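Local coordinates for copper-containing nitrite reductase (Hyphomicrobium denitrificans 1NES1, PDB 6TFO), which probably reduces nitrite to nitric oxide with electrons from cytochrome c, as a copper-containing member of the multicopper oxidase family, at residues Thr364-Asp375 against Leu388-Pro398. Residues are numbered along the deposited sequence; the frame is centred on the assembly and turned at random.
Sequences TSSFHVIGEIFD and LTGVQTVSVPP
The carbonyl oxygen of Gln392 is gripped from two directions. His368 ND1 donates to Gln392 O at 2.8 Å, and water 2, held by Val369 N, probably donates to it as well. The imidazole N-H lies above the carbonyl plane, about 52° out of it, and not on a lone pair. With CG anti to the backbone N (chi1 171°), the ring of His368 reaches across to the backbone of Gln392, just ahead of strand 393-396. The bond helps fix the turn of the ring. Thr393 OG1, obliquely placed beside the same ring, is itself bonded to Gly399 O of a second subunit.

Strands 365-370 and 393-396 run antiparallel. Ser365 pairs with Val396 and Phe367 with Val394, each through two backbone bonds; Val396 N to Ser365 O is 2.9 Å. On the face of Ser366 and Ser395, water 1 links the two hydroxyls. On the opposite face, Phe374 CE2 rests on Val394 CG1 at 4.2 Å, and Phe367 stacks on Phe356.

A second pairing follows the turn at Val369-Glu372. Phe374 N reaches Val391 O at 2.9 Å, and Val391 N returns to Phe374 O. Gly390 and Val391 both face Phe374, forming a G1 bulge, and Gly390 N bonds to Asp375 O. Gln392 OE1 is hydrogen-bonded to ND1 of His227 in the second subunit, a histidine that binds copper there.

The ring of His368 meets that of His419 edge-to-face, and the His368 side chain lies about 4 Å from a bound copper. The arrangement is characteristic of the cupredoxin beta-sandwich at the intersubunit type 2 copper site of trimeric nitrite reductases.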
loop_
_atom_site.group_PDB
_atom_site.type_symbol
_atom_site.label_atom_id
_atom_site.label_comp_id
_atom_site.label_asym_id
_atom_site.label_seq_id
_atom_site.Cartn_x
_atom_site.Cartn_y
_atom_site.Cartn_z
ATOM N N THR C 364 -28.794 -21.388 0.722
ATOM C CA THR C 364 -29.701 -22.443 1.253
ATOM C C THR C 364 -29.930 -22.198 2.748
ATOM O O THR C 364 -28.951 -22.084 3.499
ATOM C CB THR C 364 -29.106 -23.829 0.977
ATOM O OG1 THR C 364 -29.056 -23.998 -0.444
ATOM C CG2 THR C 364 -29.912 -24.965 1.560
ATOM N N SER C 365 -31.185 -22.112 3.172
ATOM C CA SER C 365 -31.554 -21.882 4.590
ATOM C C SER C 365 -31.646 -23.222 5.324
ATOM O O SER C 365 -32.198 -24.174 4.759
ATOM C CB SER C 365 -32.836 -21.128 4.698
ATOM O OG SER C 365 -33.133 -20.868 6.057
ATOM N N SER C 366 -31.079 -23.301 6.519
ATOM C CA SER C 366 -31.268 -24.429 7.455
ATOM C C SER C 366 -32.406 -24.041 8.409
ATOM O O SER C 366 -32.124 -23.686 9.573
ATOM C CB SER C 366 -29.963 -24.759 8.136
ATOM O OG SER C 366 -28.983 -25.095 7.151
ATOM N N PHE C 367 -33.653 -24.059 7.910
ATOM C CA PHE C 367 -34.814 -23.421 8.584
ATOM C C PHE C 367 -35.173 -24.237 9.814
ATOM O O PHE C 367 -35.243 -25.481 9.723
ATOM C CB PHE C 367 -36.017 -23.273 7.658
ATOM C CG PHE C 367 -37.152 -22.512 8.291
ATOM C CD1 PHE C 367 -37.018 -21.177 8.609
ATOM C CD2 PHE C 367 -38.349 -23.136 8.590
ATOM C CE1 PHE C 367 -38.065 -20.475 9.179
ATOM C CE2 PHE C 367 -39.399 -22.434 9.160
ATOM C CZ PHE C 367 -39.256 -21.107 9.458
ATOM N N HIS C 368 -35.376 -23.544 10.926
ATOM C CA HIS C 368 -35.536 -24.132 12.277
ATOM C C HIS C 368 -36.289 -23.141 13.150
ATOM O O HIS C 368 -36.126 -21.931 12.954
ATOM C CB HIS C 368 -34.175 -24.470 12.875
ATOM C CG HIS C 368 -34.229 -24.866 14.311
ATOM N ND1 HIS C 368 -34.465 -26.171 14.718
ATOM C CD2 HIS C 368 -34.035 -24.148 15.436
ATOM C CE1 HIS C 368 -34.422 -26.230 16.034
ATOM N NE2 HIS C 368 -34.154 -25.008 16.494
ATOM N N VAL C 369 -37.118 -23.640 14.049
ATOM C CA VAL C 369 -37.851 -22.787 15.021
ATOM C C VAL C 369 -37.370 -23.216 16.390
ATOM O O VAL C 369 -37.654 -24.361 16.755
ATOM C CB VAL C 369 -39.372 -22.925 14.889
ATOM C CG1 VAL C 369 -40.084 -22.222 16.030
ATOM C CG2 VAL C 369 -39.852 -22.417 13.537
ATOM N N ILE C 370 -36.627 -22.345 17.063
ATOM C CA ILE C 370 -36.026 -22.650 18.388
ATOM C C ILE C 370 -37.186 -22.889 19.357
ATOM O O ILE C 370 -38.107 -22.031 19.384
ATOM C CB ILE C 370 -35.058 -21.530 18.836
ATOM C CG1 ILE C 370 -34.011 -21.216 17.759
ATOM C CG2 ILE C 370 -34.393 -21.902 20.147
ATOM C CD1 ILE C 370 -32.997 -20.164 18.162
ATOM N N GLY C 371 -37.188 -24.041 20.041
ATOM C CA GLY C 371 -38.210 -24.403 21.055
ATOM C C GLY C 371 -39.358 -25.239 20.505
ATOM O O GLY C 371 -40.223 -25.650 21.301
ATOM N N GLU C 372 -39.363 -25.510 19.199
ATOM C CA GLU C 372 -40.379 -26.365 18.528
ATOM C C GLU C 372 -39.694 -27.413 17.642
ATOM O O GLU C 372 -38.465 -27.305 17.377
ATOM C CB GLU C 372 -41.360 -25.526 17.706
ATOM C CG GLU C 372 -42.643 -25.175 18.456
ATOM C CD GLU C 372 -43.543 -26.345 18.810
ATOM O OE1 GLU C 372 -44.409 -26.168 19.705
ATOM O OE2 GLU C 372 -43.386 -27.425 18.181
ATOM N N ILE C 373 -40.480 -28.432 17.273
ATOM C CA ILE C 373 -40.119 -29.537 16.346
ATOM C C ILE C 373 -41.194 -29.555 15.275
ATOM O O ILE C 373 -42.356 -29.299 15.610
ATOM C CB ILE C 373 -40.011 -30.878 17.081
ATOM C CG1 ILE C 373 -39.230 -30.710 18.391
ATOM C CG2 ILE C 373 -39.409 -31.936 16.157
ATOM C CD1 ILE C 373 -39.032 -31.968 19.210
ATOM N N PHE C 374 -40.804 -29.779 14.032
ATOM C CA PHE C 374 -41.766 -29.802 12.912
ATOM C C PHE C 374 -42.510 -31.139 12.951
ATOM O O PHE C 374 -41.846 -32.180 12.823
ATOM C CB PHE C 374 -41.036 -29.528 11.592
ATOM C CG PHE C 374 -40.346 -28.190 11.537
ATOM C CD1 PHE C 374 -40.967 -27.062 12.034
ATOM C CD2 PHE C 374 -39.087 -28.065 10.985
ATOM C CE1 PHE C 374 -40.342 -25.829 11.987
ATOM C CE2 PHE C 374 -38.460 -26.834 10.938
ATOM C CZ PHE C 374 -39.078 -25.721 11.458
ATOM N N ASP C 375 -43.826 -31.114 13.199
ATOM C CA ASP C 375 -44.659 -32.341 13.171
ATOM C C ASP C 375 -44.581 -32.888 11.748
ATOM O O ASP C 375 -44.254 -34.058 11.617
ATOM C CB ASP C 375 -46.086 -32.069 13.637
ATOM C CG ASP C 375 -46.197 -31.847 15.136
ATOM O OD1 ASP C 375 -45.349 -32.351 15.862
ATOM O OD2 ASP C 375 -47.126 -31.150 15.568
ATOM N N LEU C 388 -42.552 -35.686 5.809
ATOM C CA LEU C 388 -41.648 -36.247 6.844
ATOM C C LEU C 388 -42.139 -35.763 8.202
ATOM O O LEU C 388 -42.863 -34.775 8.244
ATOM C CB LEU C 388 -40.209 -35.803 6.579
ATOM C CG LEU C 388 -39.570 -36.339 5.303
ATOM C CD1 LEU C 388 -38.378 -35.492 4.919
ATOM C CD2 LEU C 388 -39.132 -37.785 5.453
ATOM N N THR C 389 -41.779 -36.472 9.264
ATOM C CA THR C 389 -42.382 -36.284 10.605
ATOM C C THR C 389 -41.269 -36.174 11.646
ATOM O O THR C 389 -40.262 -36.931 11.538
ATOM C CB THR C 389 -43.385 -37.415 10.925
ATOM O OG1 THR C 389 -42.764 -38.673 10.684
ATOM C CG2 THR C 389 -44.631 -37.330 10.082
ATOM N N GLY C 390 -41.481 -35.317 12.653
ATOM C CA GLY C 390 -40.542 -35.148 13.781
ATOM C C GLY C 390 -39.170 -34.728 13.271
ATOM O O GLY C 390 -38.198 -35.524 13.465
ATOM N N VAL C 391 -39.122 -33.554 12.618
ATOM C CA VAL C 391 -37.910 -32.963 11.971
ATOM C C VAL C 391 -37.531 -31.661 12.694
ATOM O O VAL C 391 -38.403 -30.762 12.784
ATOM C CB VAL C 391 -38.154 -32.734 10.466
ATOM C CG1 VAL C 391 -37.119 -31.814 9.825
ATOM C CG2 VAL C 391 -38.236 -34.055 9.717
ATOM N N GLN C 392 -36.280 -31.561 13.176
ATOM C CA GLN C 392 -35.741 -30.353 13.884
ATOM C C GLN C 392 -35.483 -29.206 12.903
ATOM O O GLN C 392 -35.857 -28.060 13.246
ATOM C CB GLN C 392 -34.437 -30.636 14.624
ATOM C CG GLN C 392 -33.318 -31.120 13.717
ATOM C CD GLN C 392 -32.280 -31.805 14.567
ATOM O OE1 GLN C 392 -31.813 -31.241 15.573
ATOM N NE2 GLN C 392 -31.944 -33.034 14.184
ATOM N N THR C 393 -34.885 -29.502 11.736
ATOM C CA THR C 393 -34.318 -28.485 10.809
ATOM C C THR C 393 -34.383 -28.983 9.361
ATOM O O THR C 393 -33.991 -30.140 9.114
ATOM C CB THR C 393 -32.876 -28.170 11.233
ATOM O OG1 THR C 393 -32.829 -27.698 12.591
ATOM C CG2 THR C 393 -32.228 -27.157 10.316
ATOM N N VAL C 394 -34.804 -28.138 8.422
ATOM C CA VAL C 394 -34.899 -28.538 6.981
ATOM C C VAL C 394 -34.121 -27.561 6.083
ATOM O O VAL C 394 -34.390 -26.352 6.145
ATOM C CB VAL C 394 -36.373 -28.659 6.541
ATOM C CG1 VAL C 394 -37.201 -27.458 6.998
ATOM C CG2 VAL C 394 -36.501 -28.904 5.030
ATOM N N SER C 395 -33.221 -28.086 5.244
ATOM C CA SER C 395 -32.542 -27.366 4.130
ATOM C C SER C 395 -33.574 -26.948 3.083
ATOM O O SER C 395 -34.246 -27.836 2.555
ATOM C CB SER C 395 -31.485 -28.215 3.467
ATOM O OG SER C 395 -30.475 -28.563 4.386
ATOM N N VAL C 396 -33.677 -25.656 2.779
ATOM C CA VAL C 396 -34.518 -25.105 1.682
ATOM C C VAL C 396 -33.577 -24.358 0.743
ATOM O O VAL C 396 -32.933 -23.379 1.135
ATOM C CB VAL C 396 -35.616 -24.181 2.231
ATOM C CG1 VAL C 396 -36.559 -23.713 1.130
ATOM C CG2 VAL C 396 -36.378 -24.824 3.370
ATOM N N PRO C 397 -33.461 -24.783 -0.532
ATOM C CA PRO C 397 -32.559 -24.116 -1.462
ATOM C C PRO C 397 -33.147 -22.801 -1.942
ATOM O O PRO C 397 -34.342 -22.570 -1.821
ATOM C CB PRO C 397 -32.441 -25.108 -2.621
ATOM C CG PRO C 397 -33.783 -25.826 -2.618
ATOM C CD PRO C 397 -34.219 -25.872 -1.166
ATOM N N PRO C 398 -32.323 -21.907 -2.517
ATOM C CA PRO C 398 -32.853 -20.765 -3.255
ATOM C C PRO C 398 -33.698 -21.281 -4.426
ATOM O O PRO C 398 -33.299 -22.257 -5.020
ATOM C CB PRO C 398 -31.587 -20.052 -3.760
ATOM C CG PRO C 398 -30.541 -21.156 -3.789
ATOM C CD PRO C 398 -30.850 -21.998 -2.565
HETATM O O HOH W 1 -28.733 -26.228 4.859
HETATM O O HOH W 2 -37.713 -26.419 14.584
#